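Local coordinates for protein putative agmatinase (PDB 3LHL) that probably hydrolyses agmatine as a manganese-dependent member of the arginase family, at residues F227-I230 and F231-I234. Residues are numbered along the deposited sequence; the frame is centred on the assembly and turned at random.
Sequences FQEI and FKII
The backbone O of Gln228 accepts a 2.9 Å hydrogen bond from Phe231 N. The donor stands well above the carbonyl plane and the angle at the hydrogen is 143°, a bent i to i+3 bond. Ile230 N makes another i to i+3 hydrogen bond, 2.9 Å long, to Phe227 O. Two i to i+4 bonds of alpha-helical spacing accompany them: Ile233 N reaches Glu229 O at 3.0 Å and along a straighter path, and Ile234 N bonds to Ile230 O. The side chains of Phe227 and Phe231 meet four residues apart. With CG anti to the backbone N (chi1 -172°), the Phe227 ring is carried beside its own carbonyl carbon and on toward Phe231, turning an edge to the face of that ring in an offset edge-to-face pair. The planes stand at 90°, with Phe227 CE2 3.8 Å from Phe231 CZ. Ile230 CG1 sits over a face of the Phe231 ring, 4.2 Å from its centroid, as a CH-pi contact. On the partly exposed side, Glu229 OE1 and Lys232 NZ form a long salt bridge of 4.0 Å, the two side chains running alongside each other. Phe231 packs on Ile266 and Leu270 of helix 258-278, while Phe227 and Ile230 cover Ile201 of strand 196-202, the strand ending in metal ligand Asp202. This is helix-on-sheet packing in the alpha/beta arginase fold.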
ATOM      1  N   PHE A 227      -0.812  -2.775  14.826  1.00 17.85           N
ATOM      2  CA  PHE A 227      -0.793  -2.946  13.379  1.00 17.17           C
ATOM      3  C   PHE A 227      -0.221  -4.273  12.890  1.00 17.30           C
ATOM      4  O   PHE A 227      -0.795  -4.905  12.000  1.00 17.64           O
ATOM      5  CB  PHE A 227      -0.017  -1.810  12.710  1.00 17.37           C
ATOM      6  CG  PHE A 227      -0.114  -1.823  11.207  1.00 17.61           C
ATOM      7  CD1 PHE A 227      -1.278  -1.396  10.569  1.00 17.50           C
ATOM      8  CD2 PHE A 227       0.935  -2.306  10.433  1.00 17.49           C
ATOM      9  CE1 PHE A 227      -1.396  -1.450   9.181  1.00 16.97           C
ATOM     10  CE2 PHE A 227       0.827  -2.365   9.038  1.00 18.11           C
ATOM     11  CZ  PHE A 227      -0.341  -1.937   8.414  1.00 17.33           C
ATOM     12  N   GLN A 228       0.900  -4.701  13.461  1.00 15.52           N
ATOM     13  CA  GLN A 228       1.528  -5.940  13.014  1.00 17.11           C
ATOM     14  C   GLN A 228       0.601  -7.150  13.073  1.00 16.24           C
ATOM     15  O   GLN A 228       0.847  -8.156  12.407  1.00 16.56           O
ATOM     16  CB  GLN A 228       2.816  -6.210  13.805  1.00 15.30           C
ATOM     17  CG  GLN A 228       2.639  -6.898  15.138  1.00 16.82           C
ATOM     18  CD  GLN A 228       3.956  -7.055  15.873  1.00 18.37           C
ATOM     19  OE1 GLN A 228       5.003  -7.249  15.254  1.00 17.66           O
ATOM     20  NE2 GLN A 228       3.909  -6.988  17.198  1.00 19.95           N
ATOM     21  N   GLU A 229      -0.469  -7.050  13.853  1.00 17.73           N
ATOM     22  CA  GLU A 229      -1.433  -8.143  13.958  1.00 17.73           C
ATOM     23  C   GLU A 229      -2.038  -8.489  12.596  1.00 17.98           C
ATOM     24  O   GLU A 229      -2.445  -9.626  12.364  1.00 17.36           O
ATOM     25  CB  GLU A 229      -2.555  -7.774  14.929  1.00 17.37           C
ATOM     26  CG  GLU A 229      -2.155  -7.824  16.394  1.00 20.50           C
ATOM     27  CD  GLU A 229      -1.632  -9.193  16.794  1.00 23.64           C
ATOM     28  OE1 GLU A 229      -2.274 -10.208  16.442  1.00 25.15           O
ATOM     29  OE2 GLU A 229      -0.581  -9.256  17.464  1.00 24.67           O
ATOM     30  N   ILE A 230      -2.099  -7.515  11.690  1.00 17.76           N
ATOM     31  CA  ILE A 230      -2.671  -7.791  10.378  1.00 20.24           C
ATOM     32  C   ILE A 230      -1.785  -8.769   9.616  1.00 21.26           C
ATOM     33  O   ILE A 230      -2.260  -9.502   8.749  1.00 20.05           O
ATOM     34  CB  ILE A 230      -2.855  -6.513   9.520  1.00 18.88           C
ATOM     35  CG1 ILE A 230      -1.499  -5.982   9.045  1.00 20.12           C
ATOM     36  CG2 ILE A 230      -3.582  -5.456  10.324  1.00 18.83           C
ATOM     37  CD1 ILE A 230      -1.609  -5.034   7.866  1.00 17.56           C
ATOM     38  N   PHE A 231      -0.496  -8.790   9.944  1.00 21.63           N
ATOM     39  CA  PHE A 231       0.407  -9.707   9.264  1.00 23.11           C
ATOM     40  C   PHE A 231       0.095 -11.144   9.670  1.00 23.35           C
ATOM     41  O   PHE A 231       0.117 -12.055   8.838  1.00 22.51           O
ATOM     42  CB  PHE A 231       1.861  -9.364   9.589  1.00 22.89           C
ATOM     43  CG  PHE A 231       2.252  -7.974   9.181  1.00 25.11           C
ATOM     44  CD1 PHE A 231       1.822  -7.447   7.963  1.00 22.87           C
ATOM     45  CD2 PHE A 231       3.053  -7.191  10.009  1.00 24.66           C
ATOM     46  CE1 PHE A 231       2.181  -6.162   7.576  1.00 25.66           C
ATOM     47  CE2 PHE A 231       3.418  -5.905   9.632  1.00 25.88           C
ATOM     48  CZ  PHE A 231       2.980  -5.387   8.410  1.00 25.73           C
ATOM     49  N   LYS A 232      -0.215 -11.339  10.947  1.00 22.46           N
ATOM     50  CA  LYS A 232      -0.541 -12.662  11.452  1.00 24.65           C
ATOM     51  C   LYS A 232      -1.870 -13.117  10.846  1.00 23.87           C
ATOM     52  O   LYS A 232      -2.018 -14.266  10.429  1.00 23.89           O
ATOM     53  CB  LYS A 232      -0.640 -12.630  12.982  1.00 25.96           C
ATOM     54  CG  LYS A 232      -0.644 -14.004  13.632  1.00 31.79           C
ATOM     55  CD  LYS A 232      -0.764 -13.899  15.145  1.00 35.05           C
ATOM     56  CE  LYS A 232      -2.097 -14.460  15.633  1.00 38.27           C
ATOM     57  NZ  LYS A 232      -3.277 -13.763  15.036  1.00 41.46           N
ATOM     58  N   ILE A 233      -2.829 -12.198  10.800  1.00 23.09           N
ATOM     59  CA  ILE A 233      -4.154 -12.471  10.253  1.00 22.62           C
ATOM     60  C   ILE A 233      -4.086 -12.876   8.780  1.00 23.78           C
ATOM     61  O   ILE A 233      -4.793 -13.786   8.339  1.00 23.86           O
ATOM     62  CB  ILE A 233      -5.054 -11.232  10.412  1.00 21.61           C
ATOM     63  CG1 ILE A 233      -5.307 -10.985  11.903  1.00 19.98           C
ATOM     64  CG2 ILE A 233      -6.350 -11.417   9.636  1.00 20.46           C
ATOM     65  CD1 ILE A 233      -5.920  -9.646  12.219  1.00 20.43           C
ATOM     66  N   ILE A 234      -3.235 -12.198   8.019  1.00 22.04           N
ATOM     67  CA  ILE A 234      -3.087 -12.526   6.615  1.00 21.67           C
ATOM     68  C   ILE A 234      -2.382 -13.873   6.485  1.00 23.19           C
ATOM     69  O   ILE A 234      -2.771 -14.707   5.670  1.00 21.24           O
ATOM     70  CB  ILE A 234      -2.278 -11.440   5.866  1.00 21.75           C
ATOM     71  CG1 ILE A 234      -3.159 -10.208   5.649  1.00 19.59           C
ATOM     72  CG2 ILE A 234      -1.755 -11.983   4.541  1.00 18.79           C
ATOM     73  CD1 ILE A 234      -2.449  -9.067   4.981  1.00 21.21           C
TER